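Local atomic coordinates of DNA replication regulator protein HobA (Helicobacter pylori, PDB entry 2UVP), a protein that is required for the initiation of DNA replication and increases the binding of DnaA to the oriC region. Residues S62-F67 and W142-L147; G122-E127 and T131-K136. One frame throughout, in Å; residues are numbered along the deposited sequence.

Interaction 1: S62-F67 and W142-L147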
ATOM      1  N   SER A  62     -12.963   7.859  -2.222  1.00 15.18           N
ATOM      2  CA  SER A  62     -12.049   7.297  -3.213  1.00 17.13           C
ATOM      3  C   SER A  62     -11.248   8.395  -3.945  1.00 17.34           C
ATOM      4  O   SER A  62     -10.016   8.303  -4.061  1.00 20.28           O
ATOM      5  CB  SER A  62     -12.796   6.358  -4.194  1.00 18.02           C
ATOM      6  OG  SER A  62     -14.046   6.910  -4.605  0.50 18.05           O
ATOM      7  N   SER A  63     -11.920   9.461  -4.370  1.00 15.42           N
ATOM      8  CA  SER A  63     -11.246  10.490  -5.163  1.00 14.22           C
ATOM      9  C   SER A  63     -10.228  11.279  -4.336  1.00 14.46           C
ATOM     10  O   SER A  63      -9.362  11.969  -4.903  1.00 14.45           O
ATOM     11  CB  SER A  63     -12.281  11.413  -5.807  1.00 15.64           C
ATOM     12  OG  SER A  63     -12.956  10.667  -6.824  0.50 12.19           O
ATOM     13  N   ARG A  64     -10.340  11.181  -3.009  1.00 13.59           N
ATOM     14  CA  ARG A  64      -9.485  11.993  -2.123  1.00 13.48           C
ATOM     15  C   ARG A  64      -8.413  11.204  -1.383  1.00 12.47           C
ATOM     16  O   ARG A  64      -7.816  11.713  -0.409  1.00 12.80           O
ATOM     17  CB  ARG A  64     -10.340  12.806  -1.145  1.00 12.88           C
ATOM     18  CG  ARG A  64     -10.547  14.283  -1.567  1.00 14.81           C
ATOM     19  CD  ARG A  64     -11.047  14.400  -2.997  1.00 14.48           C
ATOM     20  NE  ARG A  64     -12.414  13.896  -3.105  1.00 18.25           N
ATOM     21  CZ  ARG A  64     -13.299  14.290  -4.023  1.00 18.28           C
ATOM     22  NH1 ARG A  64     -12.969  15.207  -4.934  1.00 19.84           N
ATOM     23  NH2 ARG A  64     -14.516  13.767  -4.019  1.00 18.19           N
ATOM     24  N   HIS A  65      -8.123   9.986  -1.848  1.00 13.40           N
ATOM     25  CA  HIS A  65      -7.020   9.228  -1.240  1.00 13.87           C
ATOM     26  C   HIS A  65      -5.729  10.037  -1.267  1.00 12.68           C
ATOM     27  O   HIS A  65      -4.953   9.978  -0.309  1.00 12.75           O
ATOM     28  CB  HIS A  65      -6.796   7.876  -1.920  1.00 15.15           C
ATOM     29  CG  HIS A  65      -7.885   6.887  -1.678  1.00 19.15           C
ATOM     30  ND1 HIS A  65      -7.820   5.588  -2.147  1.00 23.07           N
ATOM     31  CD2 HIS A  65      -9.045   6.979  -0.982  1.00 21.77           C
ATOM     32  CE1 HIS A  65      -8.910   4.936  -1.777  1.00 24.63           C
ATOM     33  NE2 HIS A  65      -9.664   5.751  -1.060  1.00 25.09           N
ATOM     34  N   TRP A  66      -5.493  10.802  -2.338  1.00 11.90           N
ATOM     35  CA  TRP A  66      -4.286  11.649  -2.378  1.00 11.23           C
ATOM     36  C   TRP A  66      -4.267  12.621  -1.188  1.00 10.90           C
ATOM     37  O   TRP A  66      -3.206  12.921  -0.638  1.00 11.45           O
ATOM     38  CB  TRP A  66      -4.181  12.423  -3.694  1.00 10.74           C
ATOM     39  CG  TRP A  66      -5.301  13.414  -3.902  1.00  9.99           C
ATOM     40  CD1 TRP A  66      -6.499  13.176  -4.494  1.00 12.42           C
ATOM     41  CD2 TRP A  66      -5.320  14.786  -3.478  1.00 10.60           C
ATOM     42  NE1 TRP A  66      -7.263  14.332  -4.503  1.00 11.24           N
ATOM     43  CE2 TRP A  66      -6.557  15.333  -3.887  1.00 10.48           C
ATOM     44  CE3 TRP A  66      -4.396  15.608  -2.814  1.00 10.80           C
ATOM     45  CZ2 TRP A  66      -6.909  16.676  -3.631  1.00 10.63           C
ATOM     46  CZ3 TRP A  66      -4.744  16.954  -2.560  1.00 12.20           C
ATOM     47  CH2 TRP A  66      -5.987  17.463  -2.985  1.00 10.10           C
ATOM     48  N   PHE A  67      -5.437  13.094  -0.765  1.00 10.37           N
ATOM     49  CA  PHE A  67      -5.493  14.120   0.278  1.00  9.79           C
ATOM     50  C   PHE A  67      -5.339  13.482   1.664  1.00  9.78           C
ATOM     51  O   PHE A  67      -4.737  14.064   2.566  1.00  9.98           O
ATOM     52  CB  PHE A  67      -6.769  14.953   0.165  1.00 10.00           C
ATOM     53  CG  PHE A  67      -6.832  16.104   1.143  1.00 10.85           C
ATOM     54  CD1 PHE A  67      -5.865  17.122   1.116  1.00 10.60           C
ATOM     55  CD2 PHE A  67      -7.841  16.153   2.107  1.00 12.55           C
ATOM     56  CE1 PHE A  67      -5.938  18.224   2.013  1.00 11.40           C
ATOM     57  CE2 PHE A  67      -7.908  17.230   3.027  1.00 10.65           C
ATOM     58  CZ  PHE A  67      -6.935  18.257   2.975  1.00 11.04           C
ATOM     59  N   TRP A 142     -15.400  17.007   6.974  1.00 14.45           N
ATOM     60  CA  TRP A 142     -15.320  17.902   5.844  1.00 14.45           C
ATOM     61  C   TRP A 142     -16.150  17.260   4.773  1.00 15.42           C
ATOM     62  O   TRP A 142     -15.694  16.341   4.085  1.00 15.25           O
ATOM     63  CB  TRP A 142     -13.868  18.026   5.383  1.00 14.04           C
ATOM     64  CG  TRP A 142     -12.901  18.606   6.364  1.00 13.85           C
ATOM     65  CD1 TRP A 142     -13.022  18.710   7.730  1.00 12.67           C
ATOM     66  CD2 TRP A 142     -11.607  19.112   6.034  1.00 11.39           C
ATOM     67  NE1 TRP A 142     -11.874  19.284   8.256  1.00 13.55           N
ATOM     68  CE2 TRP A 142     -11.002  19.547   7.230  1.00 13.16           C
ATOM     69  CE3 TRP A 142     -10.917  19.280   4.818  1.00 11.35           C
ATOM     70  CZ2 TRP A 142      -9.714  20.131   7.257  1.00 13.62           C
ATOM     71  CZ3 TRP A 142      -9.630  19.853   4.846  1.00 11.80           C
ATOM     72  CH2 TRP A 142      -9.050  20.272   6.057  1.00 13.01           C
ATOM     73  N   LEU A 143     -17.399  17.716   4.650  1.00 15.44           N
ATOM     74  CA  LEU A 143     -18.393  16.987   3.864  1.00 16.42           C
ATOM     75  C   LEU A 143     -18.995  17.836   2.772  1.00 17.59           C
ATOM     76  O   LEU A 143     -18.888  19.068   2.815  1.00 17.88           O
ATOM     77  CB  LEU A 143     -19.540  16.490   4.777  1.00 16.88           C
ATOM     78  CG  LEU A 143     -19.127  15.654   5.996  1.00 16.10           C
ATOM     79  CD1 LEU A 143     -20.344  15.407   6.912  1.00 19.28           C
ATOM     80  CD2 LEU A 143     -18.477  14.348   5.565  1.00 16.44           C
ATOM     81  N   PHE A 144     -19.625  17.168   1.808  1.00 18.11           N
ATOM     82  CA  PHE A 144     -20.368  17.860   0.756  1.00 20.37           C
ATOM     83  C   PHE A 144     -21.823  18.173   1.147  1.00 22.46           C
ATOM     84  O   PHE A 144     -22.518  18.932   0.450  1.00 22.46           O
ATOM     85  CB  PHE A 144     -20.295  17.049  -0.524  1.00 19.82           C
ATOM     86  CG  PHE A 144     -18.888  16.823  -1.006  1.00 19.41           C
ATOM     87  CD1 PHE A 144     -18.011  17.891  -1.144  1.00 20.18           C
ATOM     88  CD2 PHE A 144     -18.458  15.555  -1.353  1.00 19.26           C
ATOM     89  CE1 PHE A 144     -16.701  17.688  -1.601  1.00 18.84           C
ATOM     90  CE2 PHE A 144     -17.161  15.333  -1.823  1.00 18.68           C
ATOM     91  CZ  PHE A 144     -16.282  16.414  -1.945  1.00 18.87           C
ATOM     92  N   GLU A 145     -22.279  17.578   2.244  1.00 24.52           N
ATOM     93  CA  GLU A 145     -23.546  17.974   2.881  1.00 27.39           C
ATOM     94  C   GLU A 145     -23.513  17.629   4.356  1.00 27.60           C
ATOM     95  O   GLU A 145     -22.859  16.664   4.751  1.00 26.72           O
ATOM     96  CB  GLU A 145     -24.753  17.328   2.208  1.00 27.74           C
ATOM     97  CG  GLU A 145     -24.673  15.827   2.014  1.00 29.57           C
ATOM     98  CD  GLU A 145     -25.852  15.298   1.188  1.00 31.23           C
ATOM     99  OE1 GLU A 145     -27.013  15.458   1.643  1.00 34.84           O
ATOM    100  OE2 GLU A 145     -25.612  14.730   0.089  1.00 36.49           O
ATOM    101  N   GLU A 146     -24.197  18.436   5.168  1.00 29.00           N
ATOM    102  CA  GLU A 146     -24.164  18.246   6.607  1.00 31.02           C
ATOM    103  C   GLU A 146     -24.758  16.883   6.950  1.00 31.26           C
ATOM    104  O   GLU A 146     -25.774  16.479   6.396  1.00 31.28           O
ATOM    105  CB  GLU A 146     -24.909  19.360   7.349  1.00 31.30           C
ATOM    106  CG  GLU A 146     -24.625  19.328   8.856  1.00 33.20           C
ATOM    107  CD  GLU A 146     -25.334  20.415   9.644  1.00 33.37           C
ATOM    108  OE1 GLU A 146     -25.166  21.610   9.331  1.00 35.44           O
ATOM    109  OE2 GLU A 146     -26.051  20.071  10.609  1.00 38.65           O
ATOM    110  N   LEU A 147     -24.102  16.172   7.855  1.00 32.14           N
ATOM    111  CA  LEU A 147     -24.567  14.854   8.241  1.00 33.19           C
ATOM    112  C   LEU A 147     -25.357  14.928   9.535  1.00 33.98           C
ATOM    113  O   LEU A 147     -26.417  14.328   9.660  1.00 34.04           O
ATOM    114  CB  LEU A 147     -23.364  13.905   8.395  1.00 33.17           C
ATOM    115  CG  LEU A 147     -23.573  12.522   9.013  1.00 33.47           C
ATOM    116  CD1 LEU A 147     -24.269  11.584   8.027  1.00 33.31           C
ATOM    117  CD2 LEU A 147     -22.247  11.940   9.470  1.00 33.05           C
TER
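The Phe67 ring meets the six-membered ring of Trp142, and the Arg64 guanidinium meets the Phe144 ring. In the first pair, CZ3 of Trp142 lies at the edge of the Phe67 ring, near its plane. It is 3.6 Å from CE2 of Phe67 and as far from CZ. The two planes are 40° apart, so the pair is oblique, neither a stack nor T-shaped. CG of Phe67 is anti to the backbone N (chi1 -175°), and this carries the ring out from the first turn of helix 65-75 to Trp142, on strand 139-143.

In the second pair, NH2 of Arg64 comes to the edge of the Phe144 ring, 3.8 Å from CE2. CZ of that ring lies over one face of the guanidinium, and the two planes are 68° apart. CB of Ser63 covers the opposite face, 3.5 Å above the plane and over its centre, so the guanidinium lies between Ser63 and the edge of the Phe144 ring. Bends at chi2 and chi3 fold the Arg64 chain back over Ser63. Its charge is paired elsewhere, by a salt bridge from NE to Asp61.

Trp142 also packs against Trp119, Phe140 and Leu168, and Phe67 touches Val121. The contact joins the start of helix 65-75 to the end of strand 139-143 and the turn after it, in a parallel-stranded alpha/beta fold. It is small, burying 133 Å² in all. The chemistry is apolar: ring carbons pack in the interior, while farther out the arginine offers its flat group to Phe144 for van der Waals contact and directs its charge to Asp61.

Interaction 2: G122-E127 and T131-K136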
ATOM      1  N   GLY A 122     -14.868  14.184   2.380  1.00 13.75           N
ATOM      2  CA  GLY A 122     -15.507  13.901   1.118  1.00 14.01           C
ATOM      3  C   GLY A 122     -16.781  13.093   1.280  1.00 15.70           C
ATOM      4  O   GLY A 122     -17.427  13.124   2.343  1.00 15.56           O
ATOM      5  N   LYS A 123     -17.120  12.380   0.218  1.00 17.20           N
ATOM      6  CA  LYS A 123     -18.326  11.535   0.186  1.00 18.78           C
ATOM      7  C   LYS A 123     -18.228  10.424   1.209  1.00 19.47           C
ATOM      8  O   LYS A 123     -17.121   9.910   1.477  1.00 18.66           O
ATOM      9  CB  LYS A 123     -18.491  10.914  -1.192  1.00 19.04           C
ATOM     10  CG  LYS A 123     -18.752  11.919  -2.294  1.00 22.60           C
ATOM     11  CD  LYS A 123     -19.099  11.234  -3.616  1.00 27.13           C
ATOM     12  CE  LYS A 123     -17.917  10.454  -4.180  1.00 30.49           C
ATOM     13  NZ  LYS A 123     -18.104  10.062  -5.618  1.00 33.35           N
ATOM     14  N   ILE A 124     -19.386  10.042   1.746  1.00 20.40           N
ATOM     15  CA  ILE A 124     -19.485   8.885   2.636  1.00 22.04           C
ATOM     16  C   ILE A 124     -19.998   7.723   1.772  1.00 23.72           C
ATOM     17  O   ILE A 124     -21.195   7.642   1.459  1.00 25.10           O
ATOM     18  CB  ILE A 124     -20.391   9.174   3.849  1.00 21.90           C
ATOM     19  CG1 ILE A 124     -19.834  10.367   4.641  1.00 20.77           C
ATOM     20  CG2 ILE A 124     -20.503   7.918   4.729  1.00 21.37           C
ATOM     21  CD1 ILE A 124     -20.746  10.952   5.711  1.00 22.19           C
ATOM     22  N   GLU A 125     -19.080   6.851   1.369  1.00 24.79           N
ATOM     23  CA  GLU A 125     -19.349   5.919   0.274  1.00 26.46           C
ATOM     24  C   GLU A 125     -20.004   4.595   0.683  1.00 26.97           C
ATOM     25  O   GLU A 125     -20.369   3.795  -0.179  1.00 27.51           O
ATOM     26  CB  GLU A 125     -18.107   5.746  -0.624  1.00 26.68           C
ATOM     27  CG  GLU A 125     -17.802   7.064  -1.412  1.00 27.11           C
ATOM     28  CD  GLU A 125     -16.515   7.048  -2.214  1.00 28.29           C
ATOM     29  OE1 GLU A 125     -15.445   6.781  -1.628  1.00 29.82           O
ATOM     30  OE2 GLU A 125     -16.564   7.342  -3.432  1.00 31.42           O
ATOM     31  N   ASN A 126     -20.178   4.373   1.983  1.00 27.21           N
ATOM     32  CA  ASN A 126     -21.013   3.254   2.421  1.00 28.08           C
ATOM     33  C   ASN A 126     -21.715   3.498   3.750  1.00 27.68           C
ATOM     34  O   ASN A 126     -21.335   4.387   4.528  1.00 27.13           O
ATOM     35  CB  ASN A 126     -20.242   1.918   2.402  1.00 28.74           C
ATOM     36  CG  ASN A 126     -19.343   1.729   3.615  1.00 29.90           C
ATOM     37  OD1 ASN A 126     -18.824   2.689   4.177  1.00 33.56           O
ATOM     38  ND2 ASN A 126     -19.154   0.475   4.017  1.00 30.95           N
ATOM     39  N   GLU A 127     -22.752   2.700   4.005  1.00 27.35           N
ATOM     40  CA  GLU A 127     -23.596   2.915   5.175  1.00 27.20           C
ATOM     41  C   GLU A 127     -22.882   2.649   6.497  1.00 25.94           C
ATOM     42  O   GLU A 127     -23.190   3.271   7.514  1.00 25.94           O
ATOM     43  CB  GLU A 127     -24.882   2.084   5.054  1.00 27.91           C
ATOM     44  CG  GLU A 127     -25.879   2.664   4.048  1.00 31.34           C
ATOM     45  CD  GLU A 127     -26.581   3.902   4.596  1.00 34.35           C
ATOM     46  OE1 GLU A 127     -26.743   4.003   5.832  1.00 36.49           O
ATOM     47  OE2 GLU A 127     -26.968   4.775   3.793  1.00 38.60           O
ATOM     48  N   THR A 131     -22.787   5.209   9.579  1.00 25.10           N
ATOM     49  CA  THR A 131     -23.161   4.832  10.939  1.00 26.16           C
ATOM     50  C   THR A 131     -22.081   5.205  11.958  1.00 26.00           C
ATOM     51  O   THR A 131     -22.384   5.661  13.053  1.00 26.48           O
ATOM     52  CB  THR A 131     -23.498   3.317  11.003  1.00 26.64           C
ATOM     53  OG1 THR A 131     -24.576   3.037  10.096  1.00 28.46           O
ATOM     54  CG2 THR A 131     -23.911   2.904  12.399  1.00 27.88           C
ATOM     55  N   ILE A 132     -20.817   5.024  11.588  1.00 25.96           N
ATOM     56  CA  ILE A 132     -19.711   5.328  12.484  1.00 26.55           C
ATOM     57  C   ILE A 132     -19.623   6.842  12.723  1.00 25.98           C
ATOM     58  O   ILE A 132     -19.478   7.309  13.862  1.00 25.91           O
ATOM     59  CB  ILE A 132     -18.390   4.725  11.925  1.00 26.86           C
ATOM     60  CG1 ILE A 132     -18.226   3.302  12.462  1.00 28.68           C
ATOM     61  CG2 ILE A 132     -17.185   5.575  12.289  1.00 28.31           C
ATOM     62  CD1 ILE A 132     -17.167   2.499  11.766  1.00 30.07           C
ATOM     63  N   LEU A 133     -19.759   7.601  11.642  1.00 25.76           N
ATOM     64  CA  LEU A 133     -19.648   9.048  11.728  1.00 26.38           C
ATOM     65  C   LEU A 133     -20.840   9.640  12.479  1.00 27.30           C
ATOM     66  O   LEU A 133     -20.715  10.683  13.109  1.00 27.71           O
ATOM     67  CB  LEU A 133     -19.482   9.649  10.331  1.00 25.36           C
ATOM     68  CG  LEU A 133     -18.202   9.204   9.602  1.00 24.89           C
ATOM     69  CD1 LEU A 133     -18.129   9.845   8.239  1.00 24.02           C
ATOM     70  CD2 LEU A 133     -16.940   9.494  10.407  1.00 23.73           C
ATOM     71  N   LEU A 134     -21.975   8.944  12.416  1.00 28.38           N
ATOM     72  CA  LEU A 134     -23.191   9.291  13.175  1.00 29.59           C
ATOM     73  C   LEU A 134     -23.084   9.012  14.682  1.00 30.11           C
ATOM     74  O   LEU A 134     -23.930   9.468  15.468  1.00 30.09           O
ATOM     75  CB  LEU A 134     -24.378   8.514  12.601  1.00 29.49           C
ATOM     76  CG  LEU A 134     -25.539   9.192  11.855  1.00 31.56           C
ATOM     77  CD1 LEU A 134     -25.239  10.599  11.343  1.00 30.65           C
ATOM     78  CD2 LEU A 134     -26.033   8.305  10.724  1.00 31.98           C
ATOM     79  N   SER A 135     -22.049   8.267  15.075  1.00 30.42           N
ATOM     80  CA  SER A 135     -21.890   7.805  16.453  1.00 30.63           C
ATOM     81  C   SER A 135     -21.526   8.914  17.451  1.00 31.16           C
ATOM     82  O   SER A 135     -21.425  10.085  17.084  1.00 31.58           O
ATOM     83  CB  SER A 135     -20.871   6.660  16.517  1.00 30.71           C
ATOM     84  OG  SER A 135     -19.539   7.142  16.433  1.00 31.03           O
ATOM     85  N   LYS A 136     -21.346   8.521  18.711  1.00 31.33           N
ATOM     86  CA  LYS A 136     -21.010   9.420  19.812  1.00 31.80           C
ATOM     87  C   LYS A 136     -19.574   9.927  19.701  1.00 30.95           C
ATOM     88  O   LYS A 136     -19.232  10.965  20.275  1.00 31.74           O
ATOM     89  CB  LYS A 136     -21.163   8.707  21.175  1.00 32.51           C
ATOM     90  CG  LYS A 136     -22.062   7.459  21.178  1.00 35.16           C
ATOM     91  CD  LYS A 136     -21.286   6.196  20.742  1.00 36.87           C
ATOM     92  CE  LYS A 136     -22.182   5.206  19.997  1.00 36.34           C
ATOM     93  NZ  LYS A 136     -22.916   5.837  18.861  1.00 37.85           N
TER
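The carbonyl O of Glu127 accepts two hydrogen bonds from Thr131, one from the backbone N and one from the side-chain OG1. Thr131 N is 2.9 Å from Glu127 O, and its N-H points at the acceptor nearly straight, at 162°. OG1 of Thr131 is also 2.9 Å from Glu127 O and donates its proton to it. The two donors reach the oxygen from opposite faces of the carbonyl plane, and OG1 is tilted the further from it, by 35°. The threonine hydroxyl stands beside its own backbone N (chi1 -59°), which brings it back to the carbonyl one turn earlier.

The other link is apolar. Ile124 and Leu133 reach toward each other tip to tip, with CD1 of Ile124 3.8 Å from CD1 of Leu133. CG1 of Ile124 follows at 4.0 Å from the same Leu133 methyl. Leu133 also packs on Phe118 and His120 of strand 116-121, while Ile124 touches Leu129 and Lys130. The loop thus folds back along the helix it leads into.

Asn126 is the N-cap, and its OD1 accepts from Leu129 N. Its ND2 donates to Pro98 O, which ties the cap to another loop. Farther along, Ile132 O accepts from both OG and N of Ser135. The OG bond is 2.6 Å long and lies in the carbonyl plane.

An asparagine N-cap opens helix 127-133, and the i to i+4 backbone bond from Thr131 to Glu127 marks its first turn. Loop and helix form the connection of a beta-alpha-beta crossover between the parallel, neighbouring strands 116-121 and 139-143.

How the interactions relate
From the N terminus, the chain first passes 62-67, at the start of helix 65-75. It reaches 142-147 only after strand 88-90, helix 102-112, strand 116-121 and helix 127-133. Interaction 1 closes this long loop. Interaction 2 closes a much shorter one within it, between 122-127 and 131-136. Their centres are about 11 Å apart, and they touch directly. Ser62 N probably donates a hydrogen bond to Glu125 OE1, and Gly122 N probably another to Trp142 O. Leu147 packs on Leu134. Together they tie the ends of strands 116-121 and 139-143 to helices 65-75 and 127-133.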